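Local coordinates for protein FMN-dependent nitronate monooxygenase (PDB 5LSM) that probably oxidises propionate 3-nitronate with molecular oxygen to 3-oxopropanoate, nitrate and nitrite, using bound flavin mononucleotide as its cofactor, at residues K150-A155 and A171-G176; V158-W163 and G184-E189; P42-S47 and N69-R74. All coordinates share one frame; numbering follows the deposited sequence.

Contact 1. Residues K150-A155 and A171-G176; sequences KVISTA and AIIAQG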
loop_
_atom_site.group_PDB
_atom_site.type_symbol
_atom_site.label_atom_id
_atom_site.label_comp_id
_atom_site.label_asym_id
_atom_site.label_seq_id
_atom_site.Cartn_x
_atom_site.Cartn_y
_atom_site.Cartn_z
ATOM N N LYS A 150 12.844 18.605 19.779
ATOM C CA LYS A 150 12.962 17.242 19.289
ATOM C C LYS A 150 12.909 17.293 17.791
ATOM O O LYS A 150 12.166 18.089 17.215
ATOM C CB LYS A 150 11.813 16.367 19.801
ATOM C CG LYS A 150 11.656 16.366 21.302
ATOM C CD LYS A 150 12.889 15.811 21.992
ATOM C CE LYS A 150 12.795 15.995 23.504
ATOM N NZ LYS A 150 12.706 17.448 23.847
ATOM N N VAL A 151 13.664 16.416 17.156
ATOM C CA VAL A 151 13.700 16.356 15.707
ATOM C C VAL A 151 13.104 15.047 15.218
ATOM O O VAL A 151 13.545 13.964 15.636
ATOM C CB VAL A 151 15.137 16.483 15.196
ATOM C CG1 VAL A 151 15.222 16.133 13.719
ATOM C CG2 VAL A 151 15.652 17.892 15.434
ATOM N N ILE A 152 12.143 15.153 14.304
ATOM C CA ILE A 152 11.576 13.989 13.623
ATOM C C ILE A 152 11.634 14.115 12.089
ATOM O O ILE A 152 11.715 15.223 11.553
ATOM C CB ILE A 152 10.116 13.750 14.047
ATOM C CG1 ILE A 152 9.218 14.884 13.564
ATOM C CG2 ILE A 152 10.010 13.620 15.551
ATOM C CD1 ILE A 152 7.755 14.635 13.842
ATOM N N SER A 153 11.602 12.969 11.394
ATOM C CA SER A 153 11.634 12.948 9.927
ATOM C C SER A 153 10.931 11.729 9.379
ATOM O O SER A 153 10.581 10.816 10.131
ATOM C CB SER A 153 13.059 12.990 9.394
ATOM O OG SER A 153 13.060 12.900 7.969
ATOM N N THR A 154 10.688 11.735 8.070
ATOM C CA THR A 154 9.856 10.712 7.456
ATOM C C THR A 154 10.731 9.587 6.850
ATOM O O THR A 154 11.745 9.846 6.228
ATOM C CB THR A 154 8.877 11.336 6.412
ATOM O OG1 THR A 154 7.757 11.945 7.083
ATOM C CG2 THR A 154 8.348 10.286 5.462
ATOM N N ALA A 155 10.375 8.342 7.134
ATOM C CA ALA A 155 10.987 7.178 6.501
ATOM C C ALA A 155 9.947 6.455 5.678
ATOM O O ALA A 155 8.848 6.198 6.176
ATOM C CB ALA A 155 11.520 6.241 7.559
ATOM N N ALA A 171 12.498 10.710 16.690
ATOM C CA ALA A 171 11.428 9.793 16.282
ATOM C C ALA A 171 11.371 9.732 14.764
ATOM O O ALA A 171 11.822 10.658 14.077
ATOM C CB ALA A 171 10.087 10.257 16.828
ATOM N N ILE A 172 10.728 8.686 14.265
ATOM C CA ILE A 172 10.617 8.404 12.848
ATOM C C ILE A 172 9.154 8.416 12.462
ATOM O O ILE A 172 8.356 7.728 13.091
ATOM C CB ILE A 172 11.158 6.991 12.550
ATOM C CG1 ILE A 172 12.639 6.932 12.869
ATOM C CG2 ILE A 172 10.917 6.593 11.079
ATOM C CD1 ILE A 172 13.238 5.555 12.674
ATOM N N ILE A 173 8.800 9.133 11.395
ATOM C CA ILE A 173 7.455 9.022 10.827
ATOM C C ILE A 173 7.479 7.961 9.717
ATOM O O ILE A 173 8.130 8.145 8.690
ATOM C CB ILE A 173 6.948 10.363 10.236
ATOM C CG1 ILE A 173 6.981 11.495 11.272
ATOM C CG2 ILE A 173 5.527 10.202 9.726
ATOM C CD1 ILE A 173 7.084 12.876 10.650
ATOM N N ALA A 174 6.786 6.849 9.940
ATOM C CA ALA A 174 6.660 5.803 8.926
ATOM C C ALA A 174 5.482 6.098 8.018
ATOM O O ALA A 174 4.350 5.835 8.412
ATOM C CB ALA A 174 6.435 4.462 9.620
ATOM N N GLN A 175 5.707 6.678 6.833
ATOM C CA GLN A 175 4.550 6.900 5.912
ATOM C C GLN A 175 4.395 5.828 4.874
ATOM O O GLN A 175 5.194 5.720 3.959
ATOM C CB GLN A 175 4.487 8.284 5.252
ATOM C CG GLN A 175 5.681 8.619 4.424
ATOM C CD GLN A 175 5.378 9.492 3.217
ATOM O OE1 GLN A 175 6.148 9.502 2.283
ATOM N NE2 GLN A 175 4.291 10.243 3.251
ATOM N N GLY A 176 3.327 5.049 5.035
ATOM C CA GLY A 176 2.909 4.104 4.037
ATOM C C GLY A 176 2.499 4.788 2.759
ATOM O O GLY A 176 2.127 5.957 2.763
#
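Ile173 lies obliquely across the side chains of Ile152 and Thr154, its CD1 coming to 3.7 Å from Ile152 CD1. Its CG1, anti to the carbonyl carbon and beside the backbone N (chi1 -56°), carries CD1 to Ile152 CD1 and Thr154 OG1, and Thr154 OG1 also rests against Ile173 CB at 3.6 Å. Beside this pair, Ile152 CG2 meets the methyl of Ala171. This face, carrying Ile152, Thr154, Ala171 and Ile173, turns into the TIM barrel, where Ile173 nears the FMN-binding Gln236. On the reverse face Ala155 CB touches Ile172 CG2 at 3.6 Å, and both are covered by Ala161 of helix 158-166, the crossover of this beta-alpha-beta unit.

The two strands run parallel, joined in the usual ladder. Ile173 uses both its amide and its carbonyl: its N reaches Ser153 O at 2.8 Å, almost straight at 176°, and its O accepts from Ala155 N at 2.7 Å. The next rung, Gln175 N to Ala155 O, is longer at 3.2 Å and more bent.

Gln175 starts in the crowded position between its backbone N and carbonyl carbon (chi1 59°), which brings its CG to 3.3 Å from Thr154 CG2, the two chains crossing at about a right angle. Its OE1 then accepts from Gly184 N, while NE2 donates a weak bond to FMN O3'. The pairing of the strands thus ends at the amide of Gln175, whose two ends face different partners, and by holding the Gln175 backbone it probably helps fix where the polar tip meets the ribityl chain.

Contact 2. Residues V158-W163 and G184-E189; sequences VEEALW and GHFLSE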
loop_
_atom_site.group_PDB
_atom_site.type_symbol
_atom_site.label_atom_id
_atom_site.label_comp_id
_atom_site.label_asym_id
_atom_site.label_seq_id
_atom_site.Cartn_x
_atom_site.Cartn_y
_atom_site.Cartn_z
ATOM N N VAL A 158 12.726 0.711 5.636
ATOM C CA VAL A 158 13.548 0.370 6.775
ATOM C C VAL A 158 14.950 0.974 6.712
ATOM O O VAL A 158 15.490 1.387 7.738
ATOM C CB VAL A 158 13.640 -1.164 6.965
ATOM C CG1 VAL A 158 14.600 -1.503 8.093
ATOM C CG2 VAL A 158 12.262 -1.719 7.284
ATOM N N GLU A 159 15.543 1.031 5.525
ATOM C CA GLU A 159 16.875 1.634 5.385
ATOM C C GLU A 159 16.845 3.107 5.755
ATOM O O GLU A 159 17.733 3.585 6.453
ATOM C CB GLU A 159 17.398 1.502 3.969
ATOM C CG GLU A 159 17.954 0.129 3.651
ATOM C CD GLU A 159 16.882 -0.885 3.286
ATOM O OE1 GLU A 159 15.777 -0.479 2.817
ATOM O OE2 GLU A 159 17.162 -2.098 3.464
ATOM N N GLU A 160 15.821 3.818 5.276
ATOM C CA GLU A 160 15.655 5.231 5.583
ATOM C C GLU A 160 15.479 5.434 7.089
ATOM O O GLU A 160 16.067 6.340 7.670
ATOM C CB GLU A 160 14.473 5.828 4.793
ATOM C CG GLU A 160 14.875 6.295 3.391
ATOM C CD GLU A 160 13.705 6.620 2.466
ATOM O OE1 GLU A 160 12.553 6.652 2.932
ATOM O OE2 GLU A 160 13.950 6.839 1.250
ATOM N N ALA A 161 14.732 4.544 7.732
ATOM C CA ALA A 161 14.521 4.654 9.165
ATOM C C ALA A 161 15.855 4.492 9.935
ATOM O O ALA A 161 16.110 5.191 10.918
ATOM C CB ALA A 161 13.504 3.626 9.619
ATOM N N LEU A 162 16.707 3.587 9.463
ATOM C CA LEU A 162 17.979 3.343 10.104
ATOM C C LEU A 162 18.925 4.517 9.880
ATOM O O LEU A 162 19.765 4.826 10.737
ATOM C CB LEU A 162 18.605 2.058 9.577
ATOM C CG LEU A 162 17.924 0.774 10.053
ATOM C CD1 LEU A 162 18.224 -0.396 9.131
ATOM C CD2 LEU A 162 18.346 0.450 11.470
ATOM N N TRP A 163 18.804 5.153 8.722
ATOM C CA TRP A 163 19.605 6.328 8.419
ATOM C C TRP A 163 19.219 7.467 9.349
ATOM O O TRP A 163 20.078 8.174 9.847
ATOM C CB TRP A 163 19.414 6.767 6.971
ATOM C CG TRP A 163 20.348 7.888 6.570
ATOM C CD1 TRP A 163 21.638 7.762 6.170
ATOM C CD2 TRP A 163 20.053 9.290 6.533
ATOM N NE1 TRP A 163 22.165 8.989 5.883
ATOM C CE2 TRP A 163 21.212 9.946 6.091
ATOM C CE3 TRP A 163 18.930 10.052 6.846
ATOM C CZ2 TRP A 163 21.275 11.324 5.923
ATOM C CZ3 TRP A 163 18.990 11.432 6.676
ATOM C CH2 TRP A 163 20.157 12.052 6.229
ATOM N N GLY A 184 8.100 11.039 1.075
ATOM C CA GLY A 184 9.209 11.662 1.758
ATOM C C GLY A 184 10.482 10.840 1.671
ATOM O O GLY A 184 11.372 10.986 2.518
ATOM N N HIS A 185 10.584 10.007 0.627
ATOM C CA HIS A 185 11.772 9.166 0.385
ATOM C C HIS A 185 13.012 9.961 0.000
ATOM O O HIS A 185 12.923 11.081 -0.462
ATOM C CB HIS A 185 11.493 8.136 -0.706
ATOM C CG HIS A 185 11.325 8.728 -2.066
ATOM N ND1 HIS A 185 10.103 9.109 -2.564
ATOM C CD2 HIS A 185 12.227 9.024 -3.028
ATOM C CE1 HIS A 185 10.247 9.568 -3.790
ATOM N NE2 HIS A 185 11.532 9.562 -4.084
ATOM N N PHE A 186 14.181 9.388 0.231
ATOM C CA PHE A 186 15.412 10.126 0.021
ATOM C C PHE A 186 16.631 9.259 -0.195
ATOM O O PHE A 186 17.629 9.773 -0.615
ATOM C CB PHE A 186 15.668 11.095 1.183
ATOM C CG PHE A 186 15.756 10.422 2.525
ATOM C CD1 PHE A 186 16.971 9.922 2.989
ATOM C CD2 PHE A 186 14.625 10.281 3.321
ATOM C CE1 PHE A 186 17.050 9.282 4.210
ATOM C CE2 PHE A 186 14.697 9.624 4.544
ATOM C CZ PHE A 186 15.911 9.132 4.989
ATOM N N LEU A 187 16.571 7.962 0.109
ATOM C CA LEU A 187 17.678 7.061 -0.229
ATOM C C LEU A 187 17.575 6.473 -1.637
ATOM O O LEU A 187 18.586 6.111 -2.228
ATOM C CB LEU A 187 17.846 5.951 0.820
ATOM C CG LEU A 187 18.367 6.388 2.210
ATOM C CD1 LEU A 187 18.744 5.192 3.066
ATOM C CD2 LEU A 187 19.557 7.318 2.106
ATOM N N SER A 188 16.393 6.489 -2.236
ATOM C CA SER A 188 16.212 5.842 -3.537
ATOM C C SER A 188 15.045 6.413 -4.325
ATOM O O SER A 188 14.002 6.723 -3.763
ATOM C CB SER A 188 16.004 4.341 -3.337
ATOM O OG SER A 188 15.609 3.702 -4.539
ATOM N N GLU A 189 15.197 6.481 -5.640
ATOM C CA GLU A 189 14.113 6.941 -6.514
ATOM C C GLU A 189 13.132 5.813 -6.876
ATOM O O GLU A 189 12.042 6.062 -7.360
ATOM C CB GLU A 189 14.692 7.559 -7.786
ATOM C CG GLU A 189 15.708 8.659 -7.518
ATOM C CD GLU A 189 15.553 9.864 -8.433
ATOM O OE1 GLU A 189 16.102 10.933 -8.089
ATOM O OE2 GLU A 189 14.899 9.744 -9.498
#
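In the beta-alpha-beta unit formed by strand 150-155, helix 158-166 and strand 171-175, the first turns of the helix receive the loop that follows strand 181-182, and a single glutamate carries most of the meeting. Glu160 has its CG anti to the carbonyl carbon and is extended beyond it, so the carboxylate reaches the loop backbone. There OE2 accepts from two successive amides. Phe186 N lies 2.8 Å from Glu160 OE2 and approaches from above the carboxylate plane, with a nearly straight N-H. Leu187 N comes to the same Glu160 OE2 at 3.1 Å, meeting the oxygen's anti lone pair, which points away from OE1. That other oxygen, OE1, is bonded to Thr156 OG1 just ahead of the helix.

The aliphatic part of Glu160 is used as well. Its CG sits over one face of the Phe186 ring, 3.6 Å from the ring centroid, in a CH-pi contact, and the carboxylate plane stacks on the ring at only 16°. Phe186 reaches this place with its CG in the crowded position between backbone N and carbonyl carbon (chi1 58°). From the next turn of the helix Trp163 crosses the phenyl obliquely, Trp163 CE3 coming to 3.3 Å from Phe186 CE1, with the ring planes 55° apart. Leu187 packs its CG against Glu160 CG at 3.7 Å and its CD1 near the Glu159 backbone. At the outer edge Glu159 also packs on Gln263 of the second subunit.

Two N-H donors on one oxygen would favour a charged carboxylate, so buried Glu160 is probably ionised and ties helix and loop together through the loop's own backbone.

Contact 3. Residues P42-S47 and N69-R74; sequences PCAMLS and NFFCHR. With FMN (flavin mononucleotide), chain I.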
loop_
_atom_site.group_PDB
_atom_site.type_symbol
_atom_site.label_atom_id
_atom_site.label_comp_id
_atom_site.label_asym_id
_atom_site.label_seq_id
_atom_site.Cartn_x
_atom_site.Cartn_y
_atom_site.Cartn_z
ATOM N N PRO A 42 3.137 23.798 8.532
ATOM C CA PRO A 42 3.933 23.540 7.331
ATOM C C PRO A 42 4.659 24.812 6.894
ATOM O O PRO A 42 4.021 25.846 6.732
ATOM C CB PRO A 42 2.885 23.121 6.300
ATOM C CG PRO A 42 1.612 23.783 6.743
ATOM C CD PRO A 42 1.698 23.959 8.232
ATOM N N CYS A 43 5.984 24.745 6.795
ATOM C CA CYS A 43 6.795 25.918 6.440
ATOM C C CYS A 43 7.435 25.881 5.064
ATOM O O CYS A 43 8.073 26.835 4.679
ATOM C CB CYS A 43 7.880 26.141 7.487
ATOM S SG CYS A 43 7.160 26.393 9.107
ATOM N N ALA A 44 7.224 24.819 4.295
ATOM C CA ALA A 44 7.920 24.675 3.013
ATOM C C ALA A 44 7.655 25.845 2.045
ATOM O O ALA A 44 8.525 26.202 1.254
ATOM C CB ALA A 44 7.558 23.343 2.356
ATOM N N MET A 45 6.450 26.403 2.072
ATOM C CA MET A 45 6.084 27.463 1.135
ATOM C C MET A 45 6.073 28.881 1.741
ATOM O O MET A 45 5.584 29.806 1.110
ATOM C CB MET A 45 4.698 27.191 0.554
ATOM C CG MET A 45 4.549 25.856 -0.138
ATOM S SD MET A 45 2.842 25.595 -0.652
ATOM C CE MET A 45 3.089 24.323 -1.892
ATOM N N LEU A 46 6.609 29.054 2.948
ATOM C CA LEU A 46 6.524 30.349 3.647
ATOM C C LEU A 46 7.767 31.192 3.396
ATOM O O LEU A 46 8.868 30.719 3.533
ATOM C CB LEU A 46 6.354 30.132 5.164
ATOM C CG LEU A 46 4.929 30.095 5.728
ATOM C CD1 LEU A 46 3.923 29.566 4.728
ATOM C CD2 LEU A 46 4.870 29.278 7.016
ATOM N N SER A 47 7.587 32.442 3.009
ATOM C CA SER A 47 8.684 33.418 3.103
ATOM C C SER A 47 9.083 33.555 4.570
ATOM O O SER A 47 8.309 33.199 5.466
ATOM C CB SER A 47 8.211 34.768 2.616
ATOM O OG SER A 47 7.272 35.281 3.550
ATOM N N ASN A 69 7.362 22.348 10.276
ATOM C CA ASN A 69 7.757 21.389 9.240
ATOM C C ASN A 69 8.521 22.071 8.113
ATOM O O ASN A 69 8.101 23.133 7.639
ATOM C CB ASN A 69 6.515 20.704 8.667
ATOM C CG ASN A 69 6.854 19.697 7.597
ATOM O OD1 ASN A 69 6.775 19.995 6.397
ATOM N ND2 ASN A 69 7.341 18.532 8.020
ATOM N N PHE A 70 9.596 21.425 7.651
ATOM C CA PHE A 70 10.409 21.935 6.553
ATOM C C PHE A 70 10.812 20.846 5.568
ATOM O O PHE A 70 10.937 19.673 5.939
ATOM C CB PHE A 70 11.685 22.580 7.094
ATOM C CG PHE A 70 11.451 23.869 7.790
ATOM C CD1 PHE A 70 11.201 23.899 9.156
ATOM C CD2 PHE A 70 11.453 25.060 7.080
ATOM C CE1 PHE A 70 10.978 25.101 9.807
ATOM C CE2 PHE A 70 11.233 26.266 7.727
ATOM C CZ PHE A 70 10.983 26.284 9.093
ATOM N N PHE A 71 11.086 21.269 4.332
ATOM C CA PHE A 71 11.712 20.418 3.328
ATOM C C PHE A 71 13.198 20.600 3.384
ATOM O O PHE A 71 13.669 21.732 3.325
ATOM C CB PHE A 71 11.270 20.809 1.919
ATOM C CG PHE A 71 9.852 20.499 1.619
ATOM C CD1 PHE A 71 9.082 19.724 2.484
ATOM C CD2 PHE A 71 9.289 20.945 0.443
ATOM C CE1 PHE A 71 7.760 19.436 2.186
ATOM C CE2 PHE A 71 7.974 20.637 0.129
ATOM C CZ PHE A 71 7.212 19.889 1.004
ATOM N N CYS A 72 13.933 19.492 3.359
ATOM C CA CYS A 72 15.390 19.540 3.217
ATOM C C CYS A 72 15.849 18.598 2.089
ATOM O O CYS A 72 16.562 17.618 2.301
ATOM C CB CYS A 72 16.055 19.170 4.533
ATOM S SG CYS A 72 15.534 17.558 5.108
ATOM N N HIS A 73 15.380 18.910 0.893
ATOM C CA HIS A 73 15.771 18.221 -0.320
ATOM C C HIS A 73 17.032 18.878 -0.878
ATOM O O HIS A 73 17.348 20.031 -0.553
ATOM C CB HIS A 73 14.650 18.321 -1.361
ATOM C CG HIS A 73 14.265 19.732 -1.706
ATOM N ND1 HIS A 73 13.501 20.526 -0.874
ATOM C CD2 HIS A 73 14.513 20.480 -2.809
ATOM C CE1 HIS A 73 13.326 21.710 -1.432
ATOM N NE2 HIS A 73 13.912 21.699 -2.617
ATOM N N ARG A 74 17.718 18.155 -1.755
ATOM C CA ARG A 74 18.763 18.743 -2.555
ATOM C C ARG A 74 18.126 19.563 -3.670
ATOM O O ARG A 74 17.157 19.132 -4.293
ATOM C CB ARG A 74 19.664 17.654 -3.118
ATOM C CG ARG A 74 20.197 16.699 -2.052
ATOM C CD ARG A 74 21.616 16.239 -2.357
ATOM N NE ARG A 74 21.679 15.339 -3.510
ATOM C CZ ARG A 74 21.305 14.060 -3.494
ATOM N NH1 ARG A 74 20.812 13.505 -2.389
ATOM N NH2 ARG A 74 21.421 13.327 -4.596
HETATM N N1 FMN I . 4.318 16.273 4.838
HETATM C C2 FMN I . 5.320 17.163 5.089
HETATM O O2 FMN I . 6.361 16.769 5.672
HETATM N N3 FMN I . 5.247 18.456 4.710
HETATM C C4 FMN I . 4.173 18.945 4.071
HETATM O O4 FMN I . 4.109 20.134 3.712
HETATM C C4A FMN I . 3.059 18.028 3.761
HETATM N N5 FMN I . 1.958 18.476 3.153
HETATM C C5A FMN I . 0.905 17.671 2.928
HETATM C C6 FMN I . -0.214 18.225 2.313
HETATM C C7 FMN I . -1.333 17.455 2.066
HETATM C C7M FMN I . -2.506 18.098 1.371
HETATM C C8 FMN I . -1.331 16.016 2.459
HETATM C C8M FMN I . -2.553 15.169 2.176
HETATM C C9 FMN I . -0.204 15.453 3.075
HETATM C C9A FMN I . 0.936 16.233 3.329
HETATM N N10 FMN I . 2.103 15.741 3.993
HETATM C C10 FMN I . 3.181 16.629 4.200
HETATM C "C1'" FMN I . 2.252 14.332 4.402
HETATM C "C2'" FMN I . 1.699 14.091 5.796
HETATM O "O2'" FMN I . 2.671 14.523 6.766
HETATM C "C3'" FMN I . 1.372 12.606 6.013
HETATM O "O3'" FMN I . 2.465 11.802 5.557
HETATM C "C4'" FMN I . 0.124 12.126 5.269
HETATM O "O4'" FMN I . -0.915 13.111 5.205
HETATM C "C5'" FMN I . -0.380 10.868 5.959
HETATM O "O5'" FMN I . -1.429 10.249 5.218
HETATM P P FMN I . -2.975 10.683 5.317
HETATM O O1P FMN I . -3.232 11.139 6.736
HETATM O O2P FMN I . -3.695 9.413 4.945
HETATM O O3P FMN I . -3.054 11.774 4.309
HETATM O O HOH W 1 5.811 22.154 5.040
#
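Asn69 stands near the end of strand 66-71, parallel neighbour of strand 39-42 in the TIM barrel, where the chain meets the flavin. Its backbone O accepts from Cys43 N at 2.8 Å, the rung at which segment 42-47 leaves the sheet and enters a type I turn. The side chain, with CG anti to the backbone N (chi1 -180°), points its amide at the pyrimidine edge of FMN. OD1 of Asn69 accepts from FMN N3 at 2.7 Å, while Asn69 ND2 gives a weak bond to FMN O2 at 3.1 Å and also hydrogen-bonds to Ser130 OG, a second-shell partner that helps settle which way the amide is turned. A water 2.7 Å from Asn69 OD1 donates to it and to FMN O4, and accepts from Ala44 N, so the turn also reaches the flavin.

The Phe70 ring packs against Gln117 and Leu121 of helix 115-124. Over one face of its ring sits Cys43 CB, 3.6 Å from the centroid of Phe70, in a CH-pi contact displaced toward the rim. The Cys43 SG follows obliquely at 4.3 Å from the same Phe70 centroid, a sulfur-aromatic contact.

Phe71 lies on the flavin side. Ala44 CB stands over the middle of its ring, 3.5 Å from the Phe71 centroid, while the ring edge is turned to the isoalloxazine, with Phe71 CE1 3.7 Å from FMN N3.

How the contacts relate
The three contacts occupy one TIM-barrel framework. Contact 3 comes first along the chain, joining strands 39-42 and 66-71; both of its segments precede those of contact 1, and strand 128-132 separates the two pairs. Contacts 1 and 2 alternate in sequence and touch, their centres 11 Å apart, because helix 158-166 connects the two strands of contact 1 and receives the loop of contact 2. Contact 3 lies about 15 Å from contact 1 and 19 Å from contact 2, centre to centre. Contacts 1 and 3 bring Gln175 and Asn69 to different parts of one cofactor, while contact 2 holds helix 158-166 to the loop whose Gly184 N is probably hydrogen-bonded to Gln175 OE1.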